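Local coordinates for protein phosphomethylpyrimidine kinase (Pyrococcus furiosus, PDB 2PB9) that probably phosphorylates hydroxymethylpyrimidine and its phosphate, and forms thiamine phosphate from pyrimidine and thiazole precursors, the latter through the C-terminal ThiN domain described here, at residues T84-R87 with Y92-A95; R125-E130 with G136-W141; I98-E103 with I156-G161; Y37-P42 with T47-G52; A79-T84 with W141-A146. One frame throughout, in Å; residues are numbered along the deposited sequence.

Contact 1. Residues T84-R87 with Y92-A95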
# COMPACT_ATOMS: atom_id res chain seq x y z
N THR A 84 3.04 9.05 25.18
CA THR A 84 4.31 9.29 24.51
C THR A 84 4.54 10.79 24.30
O THR A 84 5.66 11.29 24.43
CB THR A 84 4.34 8.56 23.14
OG1 THR A 84 4.44 7.15 23.35
CG2 THR A 84 5.51 9.04 22.27
N TYR A 85 3.47 11.49 23.96
CA TYR A 85 3.52 12.92 23.73
C TYR A 85 3.97 13.63 25.00
O TYR A 85 4.75 14.58 24.95
CB TYR A 85 2.14 13.40 23.30
CG TYR A 85 2.06 14.83 22.84
CD1 TYR A 85 2.07 15.16 21.48
CD2 TYR A 85 1.90 15.86 23.77
CE1 TYR A 85 1.91 16.47 21.05
CE2 TYR A 85 1.74 17.18 23.36
CZ TYR A 85 1.74 17.48 22.00
OH TYR A 85 1.55 18.79 21.61
N MSE A 86 3.49 13.16 26.15
CA MSE A 86 3.85 13.75 27.44
C MSE A 86 5.35 13.68 27.72
O MSE A 86 5.90 14.50 28.45
CB MSE A 86 3.07 13.07 28.57
CG MSE A 86 1.60 13.49 28.61
SE MSE A 86 0.42 12.33 29.62
CE MSE A 86 0.57 13.15 31.37
N ARG A 87 6.01 12.68 27.13
CA ARG A 87 7.44 12.53 27.31
C ARG A 87 8.15 13.78 26.78
O ARG A 87 9.33 13.99 27.06
CB ARG A 87 7.93 11.30 26.55
CG ARG A 87 8.15 10.08 27.44
CD ARG A 87 8.27 8.81 26.62
NE ARG A 87 9.26 8.93 25.55
CZ ARG A 87 9.33 8.11 24.51
NH1 ARG A 87 8.47 7.10 24.40
NH2 ARG A 87 10.25 8.31 23.56
N TYR A 92 0.49 18.18 28.49
CA TYR A 92 -0.55 17.80 27.56
C TYR A 92 -1.01 16.37 27.72
O TYR A 92 -0.55 15.47 27.02
CB TYR A 92 -0.08 18.05 26.13
CG TYR A 92 0.09 19.52 25.85
CD1 TYR A 92 1.09 20.26 26.49
CD2 TYR A 92 -0.79 20.19 25.01
CE1 TYR A 92 1.20 21.63 26.32
CE2 TYR A 92 -0.70 21.58 24.83
CZ TYR A 92 0.30 22.29 25.49
OH TYR A 92 0.38 23.65 25.32
N ARG A 93 -1.94 16.16 28.65
CA ARG A 93 -2.46 14.83 28.91
C ARG A 93 -3.86 14.57 28.41
O ARG A 93 -4.56 13.69 28.91
CB ARG A 93 -2.39 14.52 30.40
CG ARG A 93 -2.47 15.72 31.30
CD ARG A 93 -1.38 15.60 32.33
NE ARG A 93 -1.75 16.27 33.56
CZ ARG A 93 -2.76 15.91 34.34
NH1 ARG A 93 -3.52 14.87 34.02
NH2 ARG A 93 -3.02 16.60 35.45
N SER A 94 -4.27 15.34 27.41
CA SER A 94 -5.57 15.16 26.80
C SER A 94 -5.33 15.10 25.30
O SER A 94 -4.34 15.64 24.80
CB SER A 94 -6.50 16.33 27.13
OG SER A 94 -7.81 16.08 26.64
N ALA A 95 -6.24 14.44 24.59
CA ALA A 95 -6.13 14.32 23.15
C ALA A 95 -7.42 13.73 22.61
O ALA A 95 -8.28 13.31 23.38
CB ALA A 95 -4.94 13.41 22.77
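Tyr85 OH is gripped by two groups beyond this contact, the backbone O of Pro154 and NH1 of Arg153. With the far end of the ring held there, Tyr92 CB approaches the ring obliquely. CE2 of Tyr85 is 3.4 Å from CB of Tyr92, and CD2 of Tyr85 is 3.8 Å from the same carbon. The rings themselves form an oblique pair. Their centroids are 6.0 Å apart and their planes meet at 56°. Tyr85 reaches this place because its CG stands opposite the backbone N about the first torsion (chi1 -172°), beside the carbonyl carbon. With an alanine in place of Tyr85, Pro154 O and Arg153 NH1 would probably lose their shared hydroxyl, and a gap would open beside Tyr92 CB.

The contact ties the C-terminal part of helix 77-86 to the loop that leads into strand 94-98. It belongs to a helix followed by a short loop and a strand of the mixed sheet, within the alpha/beta ThiN domain, and that strand lies in the middle of the sheet. Tyr85 also stacks on Phe172 of the neighbouring strand 168-173.

The next residue, selenomethionine Met86, makes the second half of the contact. Its CG lies near the carbonyl O of Tyr92. Farther out, Met86 SE is 3.6 Å from Arg93 CB. The chain bends at chi3 (90°), which swings Met86 CE across the aliphatic part of Arg93, 3.4 Å from Arg93 CB. Arg93 carries its guanidinium away from the helix, so methylene carbons do the touching. Met86 packs on Ser38 and Leu41 as well.

Contact 2. Residues R125-E130 with G136-W141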
# COMPACT_ATOMS: atom_id res chain seq x y z
N ARG A 125 5.46 4.93 6.10
CA ARG A 125 6.28 4.42 5.01
C ARG A 125 7.74 4.71 5.28
O ARG A 125 8.63 4.05 4.74
CB ARG A 125 5.85 5.03 3.67
CG ARG A 125 4.75 4.25 2.97
CD ARG A 125 4.41 4.88 1.63
NE ARG A 125 4.10 6.29 1.80
CZ ARG A 125 3.66 7.10 0.84
NH1 ARG A 125 3.45 6.64 -0.39
NH2 ARG A 125 3.40 8.37 1.12
N GLU A 126 8.00 5.69 6.13
CA GLU A 126 9.37 6.06 6.47
C GLU A 126 9.79 5.39 7.78
O GLU A 126 10.81 5.75 8.38
CB GLU A 126 9.48 7.59 6.56
CG GLU A 126 8.84 8.30 5.37
CD GLU A 126 9.16 9.79 5.31
OE1 GLU A 126 10.32 10.14 5.05
OE2 GLU A 126 8.23 10.60 5.52
N GLU A 127 9.01 4.40 8.20
CA GLU A 127 9.27 3.68 9.43
C GLU A 127 10.23 2.50 9.29
O GLU A 127 10.09 1.64 8.42
CB GLU A 127 7.94 3.21 10.04
CG GLU A 127 8.06 2.25 11.21
CD GLU A 127 6.70 1.90 11.84
OE1 GLU A 127 5.66 1.94 11.13
OE2 GLU A 127 6.67 1.56 13.06
N PRO A 128 11.25 2.46 10.16
CA PRO A 128 12.25 1.40 10.17
C PRO A 128 11.56 0.07 10.35
O PRO A 128 10.80 -0.12 11.30
CB PRO A 128 13.13 1.77 11.36
CG PRO A 128 13.07 3.27 11.35
CD PRO A 128 11.61 3.53 11.12
N GLU A 129 11.82 -0.85 9.43
CA GLU A 129 11.22 -2.17 9.47
C GLU A 129 11.24 -2.75 10.87
O GLU A 129 10.22 -3.21 11.38
CB GLU A 129 11.96 -3.10 8.51
CG GLU A 129 11.17 -4.31 8.09
CD GLU A 129 9.85 -3.92 7.46
OE1 GLU A 129 9.85 -3.08 6.54
OE2 GLU A 129 8.80 -4.44 7.89
N GLU A 130 12.41 -2.72 11.50
CA GLU A 130 12.57 -3.25 12.85
C GLU A 130 11.46 -2.74 13.78
O GLU A 130 10.85 -3.52 14.51
CB GLU A 130 13.95 -2.89 13.41
N GLY A 136 3.33 -2.52 19.14
CA GLY A 136 3.07 -1.34 19.96
C GLY A 136 4.13 -0.25 19.94
O GLY A 136 3.97 0.76 20.62
N ALA A 137 5.19 -0.46 19.16
CA ALA A 137 6.27 0.51 19.07
C ALA A 137 6.03 1.59 18.01
O ALA A 137 6.68 2.63 18.01
CB ALA A 137 7.58 -0.22 18.77
N THR A 138 5.07 1.33 17.13
CA THR A 138 4.71 2.24 16.04
C THR A 138 4.03 3.55 16.45
O THR A 138 4.38 4.61 15.94
CB THR A 138 3.80 1.55 15.00
OG1 THR A 138 4.56 0.60 14.25
CG2 THR A 138 3.20 2.57 14.05
N ILE A 139 3.04 3.48 17.34
CA ILE A 139 2.37 4.70 17.75
C ILE A 139 3.38 5.65 18.38
O ILE A 139 3.46 6.82 18.00
CB ILE A 139 1.21 4.41 18.72
CG1 ILE A 139 0.21 3.48 18.03
CG2 ILE A 139 0.54 5.72 19.12
CD1 ILE A 139 -0.99 3.09 18.87
N PRO A 140 4.18 5.15 19.34
CA PRO A 140 5.16 6.05 19.95
C PRO A 140 6.16 6.56 18.91
O PRO A 140 6.54 7.73 18.93
CB PRO A 140 5.79 5.19 21.04
CG PRO A 140 5.53 3.78 20.59
CD PRO A 140 4.15 3.85 20.03
N TRP A 141 6.58 5.68 18.00
CA TRP A 141 7.51 6.08 16.95
C TRP A 141 6.94 7.27 16.17
O TRP A 141 7.63 8.27 15.92
CB TRP A 141 7.74 4.95 15.95
CG TRP A 141 8.57 5.40 14.78
CD1 TRP A 141 9.93 5.47 14.72
CD2 TRP A 141 8.08 5.90 13.52
NE1 TRP A 141 10.32 5.98 13.51
CE2 TRP A 141 9.21 6.26 12.75
CE3 TRP A 141 6.80 6.09 12.97
CZ2 TRP A 141 9.10 6.78 11.46
CZ3 TRP A 141 6.69 6.61 11.68
CH2 TRP A 141 7.84 6.96 10.94
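Thr138 OG1 donates a hydrogen bond to Glu127 OE2, 2.6 Å away. This is the one hydrogen bond across the contact. OE2 receives it on its syn lone pair, the side of the other carboxylate oxygen. Glu127 spans the distance with an extended chain: CG is anti to the backbone N (chi1 171°), and the chain beyond runs straight. It meets the threonine side chain at about a right angle.

The second interaction is CH-pi. CB of Glu127 stands over a face of Trp141, 3.9 Å from the centroid of the six-membered ring and 12° off its normal. CA of Glu127 lies over a face of the indole as well, 3.7 Å from Trp141 CZ2. One residue therefore uses its root on the indole and its tip on the threonine. A glycine in place of Glu127 would probably leave Thr138 OG1 without its acceptor and open a gap over the six-membered ring.

The contact joins the loop and first residues of helix 129-133 to the first part of helix 138-149. Pro128 is the N-cap residue of the short helix. The link between the two helices lies at the surface of the ThiN domain. Next to it, Arg125 forms a salt bridge with Asp123 of the second subunit, and Glu126 O accepts a hydrogen bond from Arg102 of that subunit.

Van der Waals packing makes up the rest. CD of Pro128 approaches the five-membered part of the indole obliquely, 3.7 Å from NE1 of Trp141. Glu126 O comes equally near Trp141 CZ2, again at a slant. Ile131 of the short helix also packs on the indole.

Contact 3. Residues I98-E103 with I156-G161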
# COMPACT_ATOMS: atom_id res chain seq x y z
N ILE A 98 -9.71 12.27 15.36
CA ILE A 98 -10.82 12.50 14.46
C ILE A 98 -10.47 12.05 13.06
O ILE A 98 -9.30 11.84 12.74
CB ILE A 98 -11.22 13.98 14.44
CG1 ILE A 98 -10.01 14.84 14.08
CG2 ILE A 98 -11.76 14.39 15.79
CD1 ILE A 98 -10.34 16.33 13.93
N ARG A 99 -11.50 11.90 12.25
CA ARG A 99 -11.39 11.47 10.86
C ARG A 99 -10.45 12.35 10.03
O ARG A 99 -10.33 13.56 10.28
CB ARG A 99 -12.78 11.49 10.23
CG ARG A 99 -12.90 10.70 8.95
CD ARG A 99 -14.34 10.57 8.56
NE ARG A 99 -14.93 11.86 8.21
CZ ARG A 99 -14.76 12.46 7.03
NH1 ARG A 99 -14.04 11.88 6.08
NH2 ARG A 99 -15.33 13.64 6.81
N TYR A 100 -9.77 11.74 9.06
CA TYR A 100 -8.88 12.47 8.17
C TYR A 100 -9.49 12.54 6.77
O TYR A 100 -10.19 11.63 6.34
CB TYR A 100 -7.50 11.79 8.06
CG TYR A 100 -6.60 12.40 6.99
CD1 TYR A 100 -5.72 13.44 7.29
CD2 TYR A 100 -6.70 11.99 5.65
CE1 TYR A 100 -4.97 14.07 6.29
CE2 TYR A 100 -5.96 12.61 4.64
CZ TYR A 100 -5.10 13.66 4.96
OH TYR A 100 -4.40 14.31 3.96
N SER A 101 -9.23 13.64 6.08
CA SER A 101 -9.70 13.85 4.70
C SER A 101 -9.11 15.18 4.23
O SER A 101 -8.77 16.03 5.06
CB SER A 101 -11.23 13.87 4.62
OG SER A 101 -11.76 15.12 5.01
N ARG A 102 -8.98 15.34 2.92
CA ARG A 102 -8.42 16.56 2.35
C ARG A 102 -9.06 17.81 2.95
O ARG A 102 -8.37 18.71 3.41
CB ARG A 102 -8.62 16.59 0.83
CG ARG A 102 -10.03 16.24 0.36
CD ARG A 102 -10.36 16.91 -0.99
NE ARG A 102 -11.62 16.39 -1.55
CZ ARG A 102 -11.69 15.54 -2.59
NH1 ARG A 102 -10.58 15.11 -3.20
NH2 ARG A 102 -12.88 15.11 -2.99
N GLU A 103 -10.38 17.83 2.95
CA GLU A 103 -11.10 18.97 3.48
C GLU A 103 -10.75 19.30 4.93
O GLU A 103 -10.36 20.43 5.24
CB GLU A 103 -12.60 18.72 3.35
CG GLU A 103 -13.44 19.97 3.35
CD GLU A 103 -14.76 19.76 2.63
OE1 GLU A 103 -14.73 19.40 1.43
OE2 GLU A 103 -15.82 19.95 3.26
N ILE A 156 -1.42 19.53 16.61
CA ILE A 156 -2.02 18.57 15.69
C ILE A 156 -0.99 17.68 15.04
O ILE A 156 0.01 18.15 14.49
CB ILE A 156 -2.79 19.25 14.54
CG1 ILE A 156 -3.75 20.30 15.09
CG2 ILE A 156 -3.54 18.21 13.73
CD1 ILE A 156 -3.04 21.58 15.48
N ILE A 157 -1.23 16.38 15.12
CA ILE A 157 -0.35 15.40 14.51
C ILE A 157 -1.29 14.48 13.74
O ILE A 157 -2.32 14.05 14.26
CB ILE A 157 0.44 14.61 15.58
CG1 ILE A 157 1.36 15.56 16.35
CG2 ILE A 157 1.25 13.50 14.91
CD1 ILE A 157 2.16 14.91 17.46
N TYR A 158 -0.96 14.20 12.49
CA TYR A 158 -1.80 13.33 11.70
C TYR A 158 -0.90 12.42 10.90
O TYR A 158 0.32 12.55 10.95
CB TYR A 158 -2.70 14.14 10.77
CG TYR A 158 -1.94 14.80 9.64
CD1 TYR A 158 -1.79 14.15 8.41
CD2 TYR A 158 -1.34 16.05 9.81
CE1 TYR A 158 -1.05 14.73 7.38
CE2 TYR A 158 -0.59 16.63 8.78
CZ TYR A 158 -0.45 15.96 7.57
OH TYR A 158 0.28 16.52 6.55
N HIS A 159 -1.51 11.48 10.19
CA HIS A 159 -0.75 10.58 9.34
C HIS A 159 -1.72 10.02 8.32
O HIS A 159 -2.89 9.79 8.62
CB HIS A 159 -0.14 9.43 10.16
CG HIS A 159 -1.13 8.44 10.65
ND1 HIS A 159 -1.56 7.36 9.90
CD2 HIS A 159 -1.77 8.33 11.84
CE1 HIS A 159 -2.41 6.64 10.60
NE2 HIS A 159 -2.56 7.21 11.79
N LEU A 160 -1.24 9.84 7.09
CA LEU A 160 -2.05 9.28 6.01
C LEU A 160 -2.19 7.77 6.22
O LEU A 160 -1.47 7.17 7.02
CB LEU A 160 -1.40 9.56 4.66
CG LEU A 160 -1.17 11.01 4.27
CD1 LEU A 160 -0.51 11.07 2.91
CD2 LEU A 160 -2.49 11.75 4.25
N GLY A 161 -3.10 7.15 5.47
CA GLY A 161 -3.31 5.72 5.64
C GLY A 161 -2.19 4.82 5.17
O GLY A 161 -1.27 5.25 4.48
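The ring planes of Tyr100 and Tyr158 differ by only 17°, yet the rings are displaced from each other and share little area. Their centroids are 5.8 Å apart. The nearest atoms are CE1 of Tyr100 and CD1 of Tyr158, at 3.8 Å, and they meet obliquely. Leu160 CD2 approaches the phenol end of Tyr100, also at a slant, and is 3.3 Å from Tyr100 CZ. This is an apolar contact. The first torsion of Tyr158 (chi1 71°) puts CG between the backbone N and the carbonyl carbon, and the ring then reaches Tyr100 by CD1.

The contact joins the loop after strand 94-98 to strand 154-159. These two strands are not neighbours in the mixed sheet. Strand 168-173 runs between them, and its Ile169 touches both tyrosines. Ile105 of helix 102-114 touches both as well. That helix starts just after Tyr100, with Ser101 as its N-cap.

His159 turns away from Tyr100. His159 ND1 donates to Leu160 O at 2.9 Å, with an N-H...O angle of 153°. The donor sits above the carbonyl plane. The bond links the imidazole to the backbone where the strand gives way to a loop. His159 also meets the ring of Tyr122. The loop reaches the subunit interface, where Leu160 packs on Asp123 of the second subunit.

Contact 4. Residues Y37-P42 with T47-G52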
# COMPACT_ATOMS: atom_id res chain seq x y z
N TYR A 37 -7.86 11.64 28.74
CA TYR A 37 -7.29 12.56 29.71
C TYR A 37 -6.48 11.71 30.67
O TYR A 37 -7.03 10.90 31.44
CB TYR A 37 -8.40 13.31 30.43
CG TYR A 37 -7.91 14.50 31.24
CD1 TYR A 37 -6.61 14.99 31.08
CD2 TYR A 37 -8.76 15.14 32.14
CE1 TYR A 37 -6.17 16.09 31.81
CE2 TYR A 37 -8.34 16.24 32.87
CZ TYR A 37 -7.05 16.71 32.70
OH TYR A 37 -6.64 17.80 33.42
N SER A 38 -5.17 11.88 30.61
CA SER A 38 -4.25 11.11 31.42
C SER A 38 -3.98 11.67 32.81
O SER A 38 -4.31 12.81 33.11
CB SER A 38 -2.92 10.98 30.67
OG SER A 38 -1.91 10.45 31.50
N LEU A 39 -3.40 10.82 33.66
CA LEU A 39 -3.01 11.23 34.99
C LEU A 39 -1.69 11.92 34.73
O LEU A 39 -1.03 11.65 33.73
CB LEU A 39 -2.75 10.03 35.91
CG LEU A 39 -3.93 9.28 36.53
CD1 LEU A 39 -3.44 7.97 37.11
CD2 LEU A 39 -4.58 10.14 37.60
N PRO A 40 -1.32 12.83 35.62
CA PRO A 40 -0.06 13.55 35.48
C PRO A 40 1.16 12.66 35.78
O PRO A 40 1.00 11.65 36.46
CB PRO A 40 -0.12 14.60 36.59
CG PRO A 40 -0.94 13.98 37.65
CD PRO A 40 -1.89 13.05 36.94
N LEU A 41 2.31 13.01 35.27
CA LEU A 41 3.50 12.22 35.56
C LEU A 41 3.88 12.53 37.02
O LEU A 41 3.51 13.58 37.56
CB LEU A 41 4.67 12.60 34.65
CG LEU A 41 4.43 12.54 33.14
CD1 LEU A 41 3.36 13.57 32.77
CD2 LEU A 41 5.73 12.83 32.40
N PRO A 42 4.63 11.64 37.67
CA PRO A 42 5.15 10.39 37.11
C PRO A 42 4.15 9.25 37.21
O PRO A 42 4.49 8.10 36.93
CB PRO A 42 6.39 10.14 37.95
CG PRO A 42 5.91 10.57 39.31
CD PRO A 42 5.17 11.87 39.02
N THR A 47 -1.51 2.95 29.90
CA THR A 47 -2.82 3.36 29.41
C THR A 47 -3.86 3.19 30.52
O THR A 47 -4.97 3.72 30.45
CB THR A 47 -3.25 2.51 28.21
OG1 THR A 47 -3.62 1.20 28.66
CG2 THR A 47 -2.11 2.41 27.19
N LYS A 48 -3.48 2.44 31.55
CA LYS A 48 -4.35 2.20 32.69
C LYS A 48 -4.47 3.48 33.50
O LYS A 48 -5.44 3.66 34.24
CB LYS A 48 -3.77 1.11 33.57
CG LYS A 48 -4.57 -0.17 33.63
CD LYS A 48 -4.53 -0.93 32.32
CE LYS A 48 -4.97 -2.37 32.54
NZ LYS A 48 -6.30 -2.45 33.23
N ASP A 49 -3.49 4.36 33.35
CA ASP A 49 -3.44 5.63 34.07
C ASP A 49 -4.06 6.75 33.25
O ASP A 49 -3.95 7.93 33.59
CB ASP A 49 -1.99 5.98 34.41
CG ASP A 49 -1.28 4.86 35.13
OD1 ASP A 49 -1.85 4.38 36.13
OD2 ASP A 49 -0.17 4.46 34.70
N VAL A 50 -4.72 6.36 32.17
CA VAL A 50 -5.35 7.33 31.29
C VAL A 50 -6.84 7.02 31.18
O VAL A 50 -7.22 5.86 31.01
CB VAL A 50 -4.70 7.30 29.89
CG1 VAL A 50 -5.25 8.43 29.03
CG2 VAL A 50 -3.19 7.42 30.02
N ALA A 51 -7.67 8.04 31.29
CA ALA A 51 -9.12 7.85 31.20
C ALA A 51 -9.60 8.07 29.76
O ALA A 51 -9.22 9.03 29.11
CB ALA A 51 -9.84 8.79 32.17
N GLY A 52 -10.43 7.15 29.28
CA GLY A 52 -10.95 7.26 27.93
C GLY A 52 -12.39 6.80 27.88
O GLY A 52 -12.95 6.36 28.89
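Tyr37 and Ala51 form an antiparallel hydrogen-bonded pair, followed by Ser38 and Val50 as a non-hydrogen-bonded pair. These are the ends of strands 35-38 and 50-53, a beta hairpin with a long connecting loop in the mixed sheet of the ThiN domain. Tyr37 N donates to Ala51 O at 3.0 Å, and Ala51 N returns a bond to Tyr37 O at 2.9 Å. Past the last bridge, Leu39 N still donates to Asp49 O, also at 2.9 Å.

Ser38 and Val50 put their side chains on the same face, the one covered by Leu83 of helix 77-86. CB of Ser38 lies 3.6 Å from CG2 of Val50. CG1 of Val50 leans over the Ser38 backbone. Tyr37 and Ala51 point to the other face. There the Tyr37 ring leads away from the partner strand and packs on Ile8 and Leu12 of helix 5-21, while Ala51 touches Val70 and Phe72.

Leu39 crosses Asp49 at about a right angle. Its CD1 is 3.7 Å from Asp49 CB, and its CG passes close to the Asp49 carbonyl. The carboxylate of Asp49 has its polar partners inside the loop: OD2 accepts from the backbone N of both Arg45 and Ser46. A buried hydroxyl is satisfied locally too. With OG anti to the backbone N (chi1 170°), Ser38 OG donates to Leu39 O at 2.7 Å, in the carbonyl plane and on a lone pair.

Contact 5. Residues A79-T84 with W141-A146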
# COMPACT_ATOMS: atom_id res chain seq x y z
N ALA A 79 -4.20 6.50 24.16
CA ALA A 79 -3.52 6.66 25.44
C ALA A 79 -2.01 6.58 25.26
O ALA A 79 -1.26 7.36 25.86
CB ALA A 79 -3.97 5.59 26.43
N ARG A 80 -1.57 5.64 24.44
CA ARG A 80 -0.15 5.48 24.16
C ARG A 80 0.36 6.74 23.47
O ARG A 80 1.46 7.20 23.74
CB ARG A 80 0.09 4.26 23.26
CG ARG A 80 0.25 2.93 24.02
CD ARG A 80 -0.82 1.90 23.63
NE ARG A 80 -0.77 1.54 22.22
CZ ARG A 80 -0.32 0.38 21.75
NH1 ARG A 80 0.13 -0.55 22.58
NH2 ARG A 80 -0.31 0.15 20.43
N ALA A 81 -0.45 7.29 22.59
CA ALA A 81 -0.09 8.50 21.87
C ALA A 81 0.10 9.68 22.82
O ALA A 81 1.14 10.35 22.79
CB ALA A 81 -1.17 8.83 20.85
N VAL A 82 -0.90 9.93 23.66
CA VAL A 82 -0.84 11.03 24.61
C VAL A 82 0.26 10.78 25.63
O VAL A 82 0.96 11.70 26.04
CB VAL A 82 -2.20 11.27 25.33
CG1 VAL A 82 -2.29 10.46 26.61
CG2 VAL A 82 -2.37 12.72 25.65
N LEU A 83 0.41 9.52 26.02
CA LEU A 83 1.42 9.14 27.00
C LEU A 83 2.80 9.44 26.43
O LEU A 83 3.64 10.05 27.11
CB LEU A 83 1.26 7.65 27.34
CG LEU A 83 1.23 7.23 28.83
CD1 LEU A 83 0.50 8.27 29.67
CD2 LEU A 83 0.55 5.88 28.97
N THR A 84 3.04 9.05 25.18
CA THR A 84 4.31 9.29 24.51
C THR A 84 4.54 10.79 24.30
O THR A 84 5.66 11.29 24.43
CB THR A 84 4.34 8.56 23.14
OG1 THR A 84 4.44 7.15 23.35
CG2 THR A 84 5.51 9.04 22.27
N TRP A 141 6.58 5.68 18.00
CA TRP A 141 7.51 6.08 16.95
C TRP A 141 6.94 7.27 16.17
O TRP A 141 7.63 8.27 15.92
CB TRP A 141 7.74 4.95 15.95
CG TRP A 141 8.57 5.40 14.78
CD1 TRP A 141 9.93 5.47 14.72
CD2 TRP A 141 8.08 5.90 13.52
NE1 TRP A 141 10.32 5.98 13.51
CE2 TRP A 141 9.21 6.26 12.75
CE3 TRP A 141 6.80 6.09 12.97
CZ2 TRP A 141 9.10 6.78 11.46
CZ3 TRP A 141 6.69 6.61 11.68
CH2 TRP A 141 7.84 6.96 10.94
N GLY A 142 5.67 7.15 15.78
CA GLY A 142 5.03 8.21 15.05
C GLY A 142 5.04 9.53 15.78
O GLY A 142 5.47 10.55 15.23
N ILE A 143 4.58 9.52 17.04
CA ILE A 143 4.52 10.73 17.86
C ILE A 143 5.87 11.44 17.95
O ILE A 143 5.95 12.66 17.82
CB ILE A 143 4.01 10.40 19.30
CG1 ILE A 143 2.62 9.74 19.22
CG2 ILE A 143 3.91 11.69 20.13
CD1 ILE A 143 1.56 10.56 18.53
N GLU A 144 6.93 10.68 18.17
CA GLU A 144 8.27 11.25 18.27
C GLU A 144 8.72 11.82 16.94
O GLU A 144 9.23 12.93 16.85
CB GLU A 144 9.26 10.19 18.72
CG GLU A 144 8.97 9.59 20.06
CD GLU A 144 9.85 8.40 20.34
OE1 GLU A 144 11.09 8.55 20.20
OE2 GLU A 144 9.31 7.32 20.69
N THR A 145 8.53 11.03 15.89
CA THR A 145 8.91 11.45 14.55
C THR A 145 8.26 12.79 14.29
O THR A 145 8.93 13.75 13.92
CB THR A 145 8.44 10.41 13.52
OG1 THR A 145 9.21 9.22 13.66
CG2 THR A 145 8.57 10.94 12.11
N ALA A 146 6.95 12.86 14.51
CA ALA A 146 6.17 14.08 14.30
C ALA A 146 6.63 15.24 15.19
O ALA A 146 6.71 16.39 14.74
CB ALA A 146 4.72 13.80 14.54
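Helix 77-86 and helix 138-149 pack side by side in the ThiN domain, running in roughly the same sense. Over these segments their axes come within 9.2 Å and cross at -40°. The interface is small and apolar, with no hydrogen bond across it.

Ile143 carries one side of it. Its CB and CG2 meet the methyl CG2 of Thr84, at 3.6 Å and 3.8 Å. Its other branch turns along Ala81: CD1 of Ile143 is 4.0 Å from Ala81 CB, and CG1 passes near Ala81 O. Ile143 sets CG1 beside its backbone N (chi1 -58°), which spreads the two branches over the two residues of the facing helix. The CG methylene of Glu144 adds a looser touch on Thr84 CG2. The Glu144 carboxylate goes on to a salt bridge with Arg87.

Thr84 presents its methyl to the partner helix and turns its hydroxyl back on its own. Thr84 OG1 donates to Arg80 O at 3.0 Å. Thr84 N reaches the same oxygen from the opposite face of the carbonyl plane, so Arg80 O takes two bonds.

Around this pair, Pro140 and Ile139 prolong the packing toward the start of helix 138-149. Val82 and Leu83 face strand 35-38 through Ser38, and Ala146 packs on Ile157 of strand 154-159.

Overall arrangement
Contacts 4 and 5 are buried, contact 1 is partly so, and contacts 2 and 3 lie at the surface, where both touch the second subunit. Contacts 1 and 5 share Thr84 and helix 77-86, and a salt bridge from Arg87 to Glu144 joins them. Contacts 2 and 5 share Trp141 and helix 138-149. Contacts 1, 3 and 4 reach the same mixed sheet, and Arg93 and Ser38 link contacts 1 and 4 by a probable backbone hydrogen bond. Chemistry varies with place: backbone pairing in contact 4, aliphatic packing in contact 5, aromatic packing in contacts 1 and 3, and a carboxylate-hydroxyl bond with CH-pi in contact 2.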